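Local coordinates for protein sugar kinase MJ0406 (PDB 2C4E) that phosphorylates nucleosides, above all inosine, guanosine and cytidine, to their monophosphates, using ATP as the preferred phosphate donor together with magnesium or manganese, at residues V221-K225 and D226-E230; L263-C266 and G267-A271. All coordinates share one frame; numbering follows the deposited sequence.

Interaction 1: residues V221-K225 and D226-E230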
# COMPACT_ATOMS: atom_id res chain seq x y z
N VAL A 221 -20.09 -11.75 -26.46
CA VAL A 221 -20.37 -12.58 -27.62
C VAL A 221 -19.63 -13.90 -27.45
O VAL A 221 -18.48 -13.93 -27.05
CB VAL A 221 -19.97 -11.90 -28.94
CG1 VAL A 221 -18.52 -11.47 -28.92
CG2 VAL A 221 -20.25 -12.80 -30.15
N ILE A 222 -20.33 -14.99 -27.76
CA ILE A 222 -19.75 -16.31 -27.78
C ILE A 222 -19.61 -16.79 -29.21
O ILE A 222 -20.58 -16.82 -29.96
CB ILE A 222 -20.66 -17.29 -27.01
CG1 ILE A 222 -20.91 -16.78 -25.59
CG2 ILE A 222 -20.04 -18.68 -27.03
CD1 ILE A 222 -22.13 -17.41 -24.93
N TYR A 223 -18.40 -17.17 -29.61
CA TYR A 223 -18.16 -17.72 -30.93
C TYR A 223 -17.83 -19.18 -30.81
O TYR A 223 -16.96 -19.55 -30.03
CB TYR A 223 -16.96 -17.03 -31.60
CG TYR A 223 -17.13 -15.56 -31.82
CD1 TYR A 223 -16.63 -14.63 -30.92
CD2 TYR A 223 -17.78 -15.10 -32.96
CE1 TYR A 223 -16.77 -13.27 -31.15
CE2 TYR A 223 -17.93 -13.75 -33.19
CZ TYR A 223 -17.43 -12.84 -32.27
OH TYR A 223 -17.58 -11.49 -32.53
N THR A 224 -18.53 -20.01 -31.57
CA THR A 224 -18.13 -21.40 -31.77
C THR A 224 -17.98 -21.65 -33.27
O THR A 224 -18.23 -20.75 -34.08
CB THR A 224 -19.17 -22.35 -31.17
OG1 THR A 224 -20.40 -22.22 -31.89
CG2 THR A 224 -19.53 -21.95 -29.75
N LYS A 225 -17.59 -22.86 -33.65
CA LYS A 225 -17.46 -23.20 -35.07
C LYS A 225 -18.78 -23.04 -35.79
O LYS A 225 -18.83 -22.56 -36.92
CB LYS A 225 -16.94 -24.63 -35.22
CG LYS A 225 -15.47 -24.80 -34.88
CD LYS A 225 -14.98 -26.21 -35.18
CE LYS A 225 -13.57 -26.44 -34.67
NZ LYS A 225 -13.26 -27.88 -34.52
N ASP A 226 -19.87 -23.40 -35.11
CA ASP A 226 -21.20 -23.44 -35.69
C ASP A 226 -21.97 -22.12 -35.61
O ASP A 226 -22.88 -21.90 -36.41
CB ASP A 226 -22.03 -24.52 -34.99
CG ASP A 226 -21.58 -25.94 -35.32
OD1 ASP A 226 -22.05 -26.48 -36.35
OD2 ASP A 226 -20.76 -26.59 -34.62
N LYS A 227 -21.61 -21.25 -34.66
CA LYS A 227 -22.51 -20.19 -34.22
C LYS A 227 -21.81 -18.95 -33.65
O LYS A 227 -20.74 -19.05 -33.07
CB LYS A 227 -23.42 -20.76 -33.11
CG LYS A 227 -24.91 -20.58 -33.31
CD LYS A 227 -25.68 -20.92 -32.02
CE LYS A 227 -26.07 -22.39 -31.96
NZ LYS A 227 -26.57 -22.77 -30.61
N LYS A 228 -22.44 -17.79 -33.80
CA LYS A 228 -22.09 -16.58 -33.04
C LYS A 228 -23.31 -16.20 -32.19
O LYS A 228 -24.40 -15.94 -32.73
CB LYS A 228 -21.72 -15.44 -33.99
CG LYS A 228 -21.62 -14.05 -33.34
CD LYS A 228 -21.31 -12.98 -34.39
CE LYS A 228 -21.22 -11.59 -33.78
NZ LYS A 228 -21.06 -10.52 -34.81
N ILE A 229 -23.12 -16.15 -30.88
CA ILE A 229 -24.20 -15.92 -29.93
C ILE A 229 -24.01 -14.59 -29.22
O ILE A 229 -23.04 -14.40 -28.51
CB ILE A 229 -24.24 -17.03 -28.85
CG1 ILE A 229 -24.23 -18.42 -29.51
CG2 ILE A 229 -25.46 -16.83 -27.94
CD1 ILE A 229 -24.02 -19.55 -28.51
N GLU A 230 -24.97 -13.69 -29.40
CA GLU A 230 -24.92 -12.39 -28.76
C GLU A 230 -25.64 -12.42 -27.42
O GLU A 230 -26.81 -12.80 -27.35
CB GLU A 230 -25.54 -11.35 -29.68
CG GLU A 230 -24.81 -11.25 -31.01
CD GLU A 230 -23.92 -10.03 -31.09
OE1 GLU A 230 -23.07 -9.87 -30.19
OE2 GLU A 230 -24.09 -9.22 -32.03
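Ile222 and Ile229 face each other as the hydrogen-bonded pair of an antiparallel β hairpin, their CB atoms 4.0 Å apart on the buried side. Two nearly straight backbone bonds join them, Ile222 N to Ile229 O at 2.9 Å and Ile229 N to Ile222 O at 2.8 Å, both in the carbonyl plane. On the opposite face Val221 is still buried, Tyr223 is partly exposed, and Lys228 and Glu230 reach solvent. There the extended Lys228 runs alongside Tyr223, its CD 3.7 Å from ring CE2. Val221 CG2 lies 3.5 Å above the plane of the same ring, offset toward the rim; that methyl, anti to the backbone N, also meets Lys228 CG. An alanine in place of Tyr223 is likely to leave the Lys228 methylenes without their flat neighbour and Val221 CG2 without a cover. At the exposed turn, Thr224 N gives Lys227 O a firm 2.8 Å bond, whereas Lys227 N returns only weak ones to Thr224 O and OG1. Strand 220-223 pairs antiparallel with strand 210-214; strand 228-231 is outermost, within this chain, in the large mixed ribokinase-fold sheet. The hairpin thus coheres by backbone pairing and apolar contact, Lys228 methylenes lying beside the Tyr223 ring.

Interaction 2: residues L263-C266 and G267-A271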
# COMPACT_ATOMS: atom_id res chain seq x y z
N LEU A 263 -24.53 -23.09 -24.34
CA LEU A 263 -23.60 -21.98 -24.18
C LEU A 263 -24.31 -20.64 -24.11
O LEU A 263 -23.87 -19.75 -23.39
CB LEU A 263 -22.55 -21.98 -25.29
CG LEU A 263 -21.60 -23.18 -25.22
CD1 LEU A 263 -20.63 -23.18 -26.38
CD2 LEU A 263 -20.81 -23.28 -23.93
N GLU A 264 -25.43 -20.48 -24.82
CA GLU A 264 -26.16 -19.23 -24.73
C GLU A 264 -26.61 -19.00 -23.29
O GLU A 264 -26.43 -17.91 -22.76
CB GLU A 264 -27.38 -19.20 -25.65
CG GLU A 264 -28.16 -17.90 -25.53
CD GLU A 264 -29.17 -17.71 -26.65
OE1 GLU A 264 -29.46 -18.67 -27.38
OE2 GLU A 264 -29.67 -16.58 -26.80
N LYS A 265 -27.20 -20.00 -22.67
CA LYS A 265 -27.62 -19.85 -21.27
C LYS A 265 -26.43 -19.62 -20.36
O LYS A 265 -26.53 -18.86 -19.40
CB LYS A 265 -28.47 -21.04 -20.79
CG LYS A 265 -29.00 -20.86 -19.37
CD LYS A 265 -30.34 -21.59 -19.16
CE LYS A 265 -30.71 -21.68 -17.69
NZ LYS A 265 -32.06 -22.27 -17.53
N CYS A 266 -25.30 -20.25 -20.66
CA CYS A 266 -24.09 -19.99 -19.89
C CYS A 266 -23.74 -18.51 -19.95
O CYS A 266 -23.41 -17.91 -18.93
CB CYS A 266 -22.92 -20.83 -20.38
SG CYS A 266 -23.12 -22.59 -20.05
N GLY A 267 -23.82 -17.93 -21.14
CA GLY A 267 -23.55 -16.52 -21.32
C GLY A 267 -24.50 -15.64 -20.53
O GLY A 267 -24.07 -14.67 -19.90
N LEU A 268 -25.78 -15.99 -20.56
CA LEU A 268 -26.82 -15.22 -19.86
C LEU A 268 -26.64 -15.29 -18.36
O LEU A 268 -26.79 -14.29 -17.67
CB LEU A 268 -28.21 -15.72 -20.26
CG LEU A 268 -28.65 -15.46 -21.71
CD1 LEU A 268 -29.87 -16.34 -22.05
CD2 LEU A 268 -28.96 -14.00 -21.94
N ILE A 269 -26.29 -16.47 -17.85
CA ILE A 269 -25.99 -16.61 -16.43
C ILE A 269 -24.76 -15.80 -16.06
O ILE A 269 -24.74 -15.16 -15.02
CB ILE A 269 -25.84 -18.10 -16.05
CG1 ILE A 269 -27.18 -18.82 -16.18
CG2 ILE A 269 -25.22 -18.24 -14.67
CD1 ILE A 269 -28.19 -18.53 -15.07
N GLY A 270 -23.71 -15.83 -16.89
CA GLY A 270 -22.54 -15.01 -16.65
C GLY A 270 -22.90 -13.54 -16.53
O GLY A 270 -22.51 -12.85 -15.58
N ALA A 271 -23.70 -13.07 -17.49
CA ALA A 271 -24.16 -11.68 -17.52
C ALA A 271 -24.97 -11.34 -16.27
O ALA A 271 -24.75 -10.31 -15.65
CB ALA A 271 -24.99 -11.44 -18.75
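Glu264 and Leu268, one helical turn apart, lie side by side and point the same way, with Glu264 CG 4.2 Å from Leu268 CD1. Leu268 also leans on the backbone, its CG 3.5 Å from Glu264 O, the carbonyl that accepts the Leu268 amide at 3.0 Å in the carbonyl plane. Ile269 makes a similar contact one residue on, though with its donor tilted 21° from the carbonyl plane: its CG1, turned back beside its own backbone N (chi1 -67°), comes within 3.3 Å of Lys265 O, which takes the Ile269 N-H at 2.9 Å. Similar i to i+4 bonds run from Gly267 N to Leu263 O and from Gly270 N to Cys266 O, with the donors likewise tilted. Asp262, just before the helix, takes the Lys265 amide, in its first turn, on OD1. Farther out, Cys266 packs on Phe253, Ala256 and Tyr257 of helix 245-258, Ile269 on Trp290 and Val293 of helix 290-299, and Leu268 on Ile231 of the edge strand. The segment thus begins a helix wedged among other elements of the ribokinase fold. From Gly267 on, the amides pair with carbonyls four residues back, leaving aliphatic groups and a thiol to make the outward packing.

How the interactions relate
Interactions 1 and 2 illustrate how a sheet edge and a helix share one hydrophobic seam: their centres lie 12 Å apart, yet they touch directly. Ile222 CD1 reaches Leu263 O at 3.3 Å and Gly267 CA at 4.0 Å, where glycine has no side chain to intervene. Beside them, Thr224 CG2 meets Leu263 CD1 at 3.7 Å and Ile229 CG2 meets Glu264 CG at 3.8 Å. Both interactions lie near the nucleotide site. The side chain of Val221 is about 4 Å from that of the ATP-binding Lys215, while Gly270 lies about 8 Å from the side chains of ATP-binding Thr214 and of Arg250, the inferred transition-state stabiliser.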